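Local coordinates for RNA-binding protein (Porphyromonas gingivalis W83, PDB 7JLY) that probably binds RNA through a single RNA recognition motif domain and can also bind calcium, at residues Arg13-Gly21 / Val29-Asp37. Numbering follows the deposited sequence.
Sequences RVREEDLTG and VTSARVITD
Glu16 turns its CG beside its own backbone N and opposite its carbonyl carbon (chi1 -73°), then runs extended, which carries the carboxylate from the first turn of helix 16-23 to the edge of strand 29-36. There OE2 accepts the backbone N-H of Val34 at 3.1 Å in a nearly straight bond (164°), met on the anti side and somewhat out of the carboxylate plane. A water donates to both Glu16 OE2 and Val34 O, so the carboxylate reaches the N-H directly and the carbonyl through the bridge. Glu16 OE1 lies 3.4 Å from Ala32 O; both are acceptors, so this is a contact without a hydrogen bond. Beside this polar contact, Val34 CG2 packs 3.7 Å from Glu16 CG and 3.9 Å from Leu19 CD1, the leucine and valine side chains crossing at about a right angle. One turn on, Thr20 rests OG1 3.2 Å from Ala32 CB, while the same hydroxyl donates to Glu16 O from above the carbonyl plane; that oxygen also takes the Thr20 backbone N-H. Thr20 CG2 approaches Val29 CG1 more loosely. The pair belongs to the beta-alpha-beta-beta-alpha-beta fold of the RNA recognition motif: the first helix lies over strand 29-36, an outermost strand of the sheet, whose inner neighbour is strand 46-51. The axes of segments 16-21 and 29-36 approach to 7.5 Å, their N-to-C directions 136° apart. At the helix start, Asp18 OD2 accepts the backbone N-H of the N-cap residue Arg15 at 2.8 Å. Arg15 also grips this carboxylate side-on, NE to OD2 and NH2 to OD1, while the carboxylate of Glu17 lies over one guanidinium face, displaced from its centre.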
ATOM      1  N   ARG A  13      -6.173  10.938  -4.590  1.00 17.27           N
ATOM      2  CA  ARG A  13      -6.514  11.451  -3.269  1.00 18.97           C
ATOM      3  C   ARG A  13      -6.089  10.500  -2.146  1.00 18.51           C
ATOM      4  O   ARG A  13      -6.140  10.865  -0.972  1.00 21.40           O
ATOM      5  CB  ARG A  13      -8.020  11.707  -3.159  1.00 18.66           C
ATOM      6  CG  ARG A  13      -8.533  12.815  -4.065  1.00 24.73           C
ATOM      7  CD  ARG A  13     -10.040  13.031  -3.877  1.00 27.17           C
ATOM      8  NE  ARG A  13     -10.352  13.728  -2.631  1.00 26.56           N
ATOM      9  CZ  ARG A  13     -10.753  13.130  -1.512  1.00 26.41           C
ATOM     10  NH1 ARG A  13     -10.890  11.813  -1.467  1.00 26.42           N
ATOM     11  NH2 ARG A  13     -11.010  13.852  -0.430  1.00 28.30           N
ATOM     12  N   VAL A  14      -5.686   9.282  -2.490  1.00 16.40           N
ATOM     13  CA  VAL A  14      -5.287   8.331  -1.441  1.00 17.79           C
ATOM     14  C   VAL A  14      -4.009   8.786  -0.722  1.00 18.93           C
ATOM     15  O   VAL A  14      -2.972   9.011  -1.350  1.00 18.48           O
ATOM     16  CB  VAL A  14      -5.078   6.920  -2.007  1.00 18.03           C
ATOM     17  CG1 VAL A  14      -4.395   6.038  -0.979  1.00 17.73           C
ATOM     18  CG2 VAL A  14      -6.419   6.317  -2.400  1.00 18.30           C
ATOM     19  N   ARG A  15      -4.111   8.940   0.600  1.00 18.70           N
ATOM     20  CA  ARG A  15      -2.999   9.389   1.443  1.00 17.85           C
ATOM     21  C   ARG A  15      -2.299   8.223   2.119  1.00 19.03           C
ATOM     22  O   ARG A  15      -2.824   7.119   2.152  1.00 16.59           O
ATOM     23  CB  ARG A  15      -3.504  10.338   2.526  1.00 18.33           C
ATOM     24  CG  ARG A  15      -4.183  11.573   1.981  1.00 23.50           C
ATOM     25  CD  ARG A  15      -5.051  12.224   3.048  1.00 26.21           C
ATOM     26  NE  ARG A  15      -6.107  11.334   3.527  1.00 22.71           N
ATOM     27  CZ  ARG A  15      -6.982  11.674   4.466  1.00 27.69           C
ATOM     28  NH1 ARG A  15      -6.909  12.876   5.021  1.00 29.90           N
ATOM     29  NH2 ARG A  15      -7.923  10.822   4.857  1.00 25.10           N
ATOM     30  N   GLU A  16      -1.125   8.483   2.688  1.00 19.06           N
ATOM     31  CA  GLU A  16      -0.456   7.462   3.489  1.00 20.36           C
ATOM     32  C   GLU A  16      -1.347   6.957   4.626  1.00 19.42           C
ATOM     33  O   GLU A  16      -1.348   5.760   4.933  1.00 19.51           O
ATOM     34  CB  GLU A  16       0.868   8.002   4.030  1.00 18.54           C
ATOM     35  CG  GLU A  16       1.914   8.107   2.915  1.00 21.73           C
ATOM     36  CD  GLU A  16       3.182   8.800   3.350  1.00 25.66           C
ATOM     37  OE1 GLU A  16       3.304   9.097   4.554  1.00 29.25           O
ATOM     38  OE2 GLU A  16       4.049   9.043   2.482  1.00 23.60           O
ATOM     39  N   GLU A  17      -2.122   7.843   5.251  1.00 20.61           N
ATOM     40  CA  GLU A  17      -2.931   7.383   6.377  1.00 20.19           C
ATOM     41  C   GLU A  17      -4.062   6.480   5.895  1.00 21.78           C
ATOM     42  O   GLU A  17      -4.495   5.592   6.611  1.00 19.52           O
ATOM     43  CB  GLU A  17      -3.478   8.556   7.193  1.00 24.98           C
ATOM     44  CG  GLU A  17      -4.667   9.251   6.592  1.00 24.20           C
ATOM     45  CD  GLU A  17      -5.434  10.046   7.629  1.00 33.48           C
ATOM     46  OE1 GLU A  17      -6.434   9.520   8.160  1.00 32.54           O
ATOM     47  OE2 GLU A  17      -5.025  11.191   7.917  1.00 31.20           O
ATOM     48  N   ASP A  18      -4.516   6.682   4.660  1.00 17.64           N
ATOM     49  CA  ASP A  18      -5.514   5.804   4.068  1.00 18.25           C
ATOM     50  C   ASP A  18      -4.942   4.413   3.784  1.00 18.59           C
ATOM     51  O   ASP A  18      -5.649   3.409   3.929  1.00 18.97           O
ATOM     52  CB  ASP A  18      -6.062   6.425   2.782  1.00 17.84           C
ATOM     53  CG  ASP A  18      -6.658   7.806   3.016  1.00 21.58           C
ATOM     54  OD1 ASP A  18      -7.323   7.983   4.053  1.00 19.92           O
ATOM     55  OD2 ASP A  18      -6.457   8.712   2.175  1.00 21.46           O
ATOM     56  N   LEU A  19      -3.676   4.349   3.364  1.00 17.88           N
ATOM     57  CA  LEU A  19      -3.025   3.061   3.131  1.00 19.19           C
ATOM     58  C   LEU A  19      -2.816   2.325   4.438  1.00 17.10           C
ATOM     59  O   LEU A  19      -3.060   1.132   4.528  1.00 16.69           O
ATOM     60  CB  LEU A  19      -1.688   3.237   2.420  1.00 17.44           C
ATOM     61  CG  LEU A  19      -1.795   3.737   0.980  1.00 15.61           C
ATOM     62  CD1 LEU A  19      -0.421   3.769   0.361  1.00 19.03           C
ATOM     63  CD2 LEU A  19      -2.721   2.828   0.168  1.00 17.42           C
ATOM     64  N   THR A  20      -2.366   3.046   5.459  1.00 16.88           N
ATOM     65  CA  THR A  20      -2.208   2.441   6.768  1.00 16.97           C
ATOM     66  C   THR A  20      -3.556   1.960   7.273  1.00 20.16           C
ATOM     67  O   THR A  20      -3.661   0.858   7.806  1.00 19.80           O
ATOM     68  CB  THR A  20      -1.604   3.421   7.782  1.00 20.60           C
ATOM     69  OG1 THR A  20      -0.309   3.846   7.323  1.00 19.75           O
ATOM     70  CG2 THR A  20      -1.466   2.750   9.140  1.00 22.37           C
ATOM     71  N   GLY A  21      -4.588   2.780   7.088  1.00 18.04           N
ATOM     72  CA  GLY A  21      -5.924   2.442   7.568  1.00 19.24           C
ATOM     73  C   GLY A  21      -6.436   1.150   6.951  1.00 22.08           C
ATOM     74  O   GLY A  21      -7.096   0.327   7.611  1.00 24.19           O
ATOM     75  N   VAL A  29       1.335  -2.587  10.947  1.00 17.93           N
ATOM     76  CA  VAL A  29       1.978  -1.866   9.852  1.00 16.88           C
ATOM     77  C   VAL A  29       3.105  -1.031  10.429  1.00 17.10           C
ATOM     78  O   VAL A  29       2.906  -0.350  11.440  1.00 18.04           O
ATOM     79  CB  VAL A  29       0.974  -0.944   9.125  1.00 17.35           C
ATOM     80  CG1 VAL A  29       1.695   0.014   8.185  1.00 16.44           C
ATOM     81  CG2 VAL A  29      -0.093  -1.768   8.389  1.00 19.16           C
ATOM     82  N   THR A  30       4.290  -1.079   9.818  1.00 17.21           N
ATOM     83  CA  THR A  30       5.422  -0.329  10.359  1.00 20.34           C
ATOM     84  C   THR A  30       5.831   0.853   9.496  1.00 22.37           C
ATOM     85  O   THR A  30       6.587   1.714   9.932  1.00 21.38           O
ATOM     86  CB  THR A  30       6.655  -1.218  10.544  1.00 20.30           C
ATOM     87  OG1 THR A  30       7.004  -1.825   9.291  1.00 22.82           O
ATOM     88  CG2 THR A  30       6.361  -2.292  11.546  1.00 23.26           C
ATOM     89  N   SER A  31       5.342   0.883   8.263  1.00 20.20           N
ATOM     90  CA  SER A  31       5.728   1.923   7.331  1.00 21.79           C
ATOM     91  C   SER A  31       4.663   2.088   6.260  1.00 20.33           C
ATOM     92  O   SER A  31       4.078   1.108   5.811  1.00 17.92           O
ATOM     93  CB  SER A  31       7.082   1.579   6.689  1.00 23.06           C
ATOM     94  OG  SER A  31       7.482   2.591   5.791  1.00 36.23           O
ATOM     95  N   ALA A  32       4.417   3.329   5.853  1.00 20.45           N
ATOM     96  CA  ALA A  32       3.518   3.589   4.738  1.00 18.61           C
ATOM     97  C   ALA A  32       4.023   4.816   3.988  1.00 23.88           C
ATOM     98  O   ALA A  32       4.312   5.857   4.593  1.00 21.02           O
ATOM     99  CB  ALA A  32       2.080   3.794   5.222  1.00 20.52           C
ATOM    100  N   ARG A  33       4.168   4.678   2.674  1.00 20.74           N
ATOM    101  CA  ARG A  33       4.734   5.745   1.856  1.00 20.59           C
ATOM    102  C   ARG A  33       3.944   5.853   0.564  1.00 21.61           C
ATOM    103  O   ARG A  33       3.716   4.845  -0.094  1.00 23.41           O
ATOM    104  CB  ARG A  33       6.209   5.472   1.532  1.00 23.74           C
ATOM    105  CG  ARG A  33       7.095   5.184   2.729  1.00 36.64           C
ATOM    106  CD  ARG A  33       8.548   4.988   2.311  1.00 47.02           C
ATOM    107  NE  ARG A  33       8.806   3.676   1.718  1.00 48.52           N
ATOM    108  CZ  ARG A  33       9.452   3.482   0.568  1.00 50.05           C
ATOM    109  NH1 ARG A  33       9.906   4.518  -0.132  1.00 48.83           N
ATOM    110  NH2 ARG A  33       9.644   2.249   0.113  1.00 43.63           N
ATOM    111  N   VAL A  34       3.509   7.062   0.213  1.00 19.02           N
ATOM    112  CA  VAL A  34       2.984   7.312  -1.125  1.00 19.00           C
ATOM    113  C   VAL A  34       4.082   7.983  -1.920  1.00 19.74           C
ATOM    114  O   VAL A  34       4.677   8.957  -1.455  1.00 21.93           O
ATOM    115  CB  VAL A  34       1.732   8.202  -1.118  1.00 21.87           C
ATOM    116  CG1 VAL A  34       1.389   8.638  -2.546  1.00 19.85           C
ATOM    117  CG2 VAL A  34       0.540   7.472  -0.472  1.00 19.38           C
ATOM    118  N   ILE A  35       4.393   7.445  -3.094  1.00 16.70           N
ATOM    119  CA  ILE A  35       5.460   8.011  -3.918  1.00 17.25           C
ATOM    120  C   ILE A  35       4.913   9.229  -4.637  1.00 21.00           C
ATOM    121  O   ILE A  35       3.818   9.176  -5.197  1.00 20.97           O
ATOM    122  CB  ILE A  35       5.999   7.004  -4.949  1.00 19.65           C
ATOM    123  CG1 ILE A  35       6.459   5.717  -4.259  1.00 19.92           C
ATOM    124  CG2 ILE A  35       7.131   7.631  -5.769  1.00 19.83           C
ATOM    125  CD1 ILE A  35       7.466   5.950  -3.145  1.00 20.37           C
ATOM    126  N   THR A  36       5.672  10.321  -4.616  1.00 19.63           N
ATOM    127  CA  THR A  36       5.198  11.577  -5.172  1.00 21.22           C
ATOM    128  C   THR A  36       6.132  12.108  -6.242  1.00 25.35           C
ATOM    129  O   THR A  36       7.302  11.711  -6.308  1.00 24.10           O
ATOM    130  CB  THR A  36       5.073  12.649  -4.093  1.00 21.06           C
ATOM    131  OG1 THR A  36       6.354  12.820  -3.468  1.00 22.90           O
ATOM    132  CG2 THR A  36       4.036  12.253  -3.044  1.00 20.53           C
ATOM    133  N   ASP A  37       5.611  13.012  -7.073  1.00 22.39           N
ATOM    134  CA  ASP A  37       6.411  13.705  -8.084  1.00 27.70           C
ATOM    135  C   ASP A  37       7.426  14.593  -7.390  1.00 29.41           C
ATOM    136  O   ASP A  37       7.095  15.255  -6.408  1.00 28.04           O
ATOM    137  CB  ASP A  37       5.513  14.533  -9.013  1.00 26.18           C
ATOM    138  CG  ASP A  37       6.300  15.264 -10.099  1.00 31.68           C
ATOM    139  OD1 ASP A  37       6.590  14.654 -11.150  1.00 33.52           O
ATOM    140  OD2 ASP A  37       6.626  16.448  -9.905  1.00 33.05           O
TER
HETATM  141  O   HOH W   1       3.778  10.848   0.388  1.00 34.54           O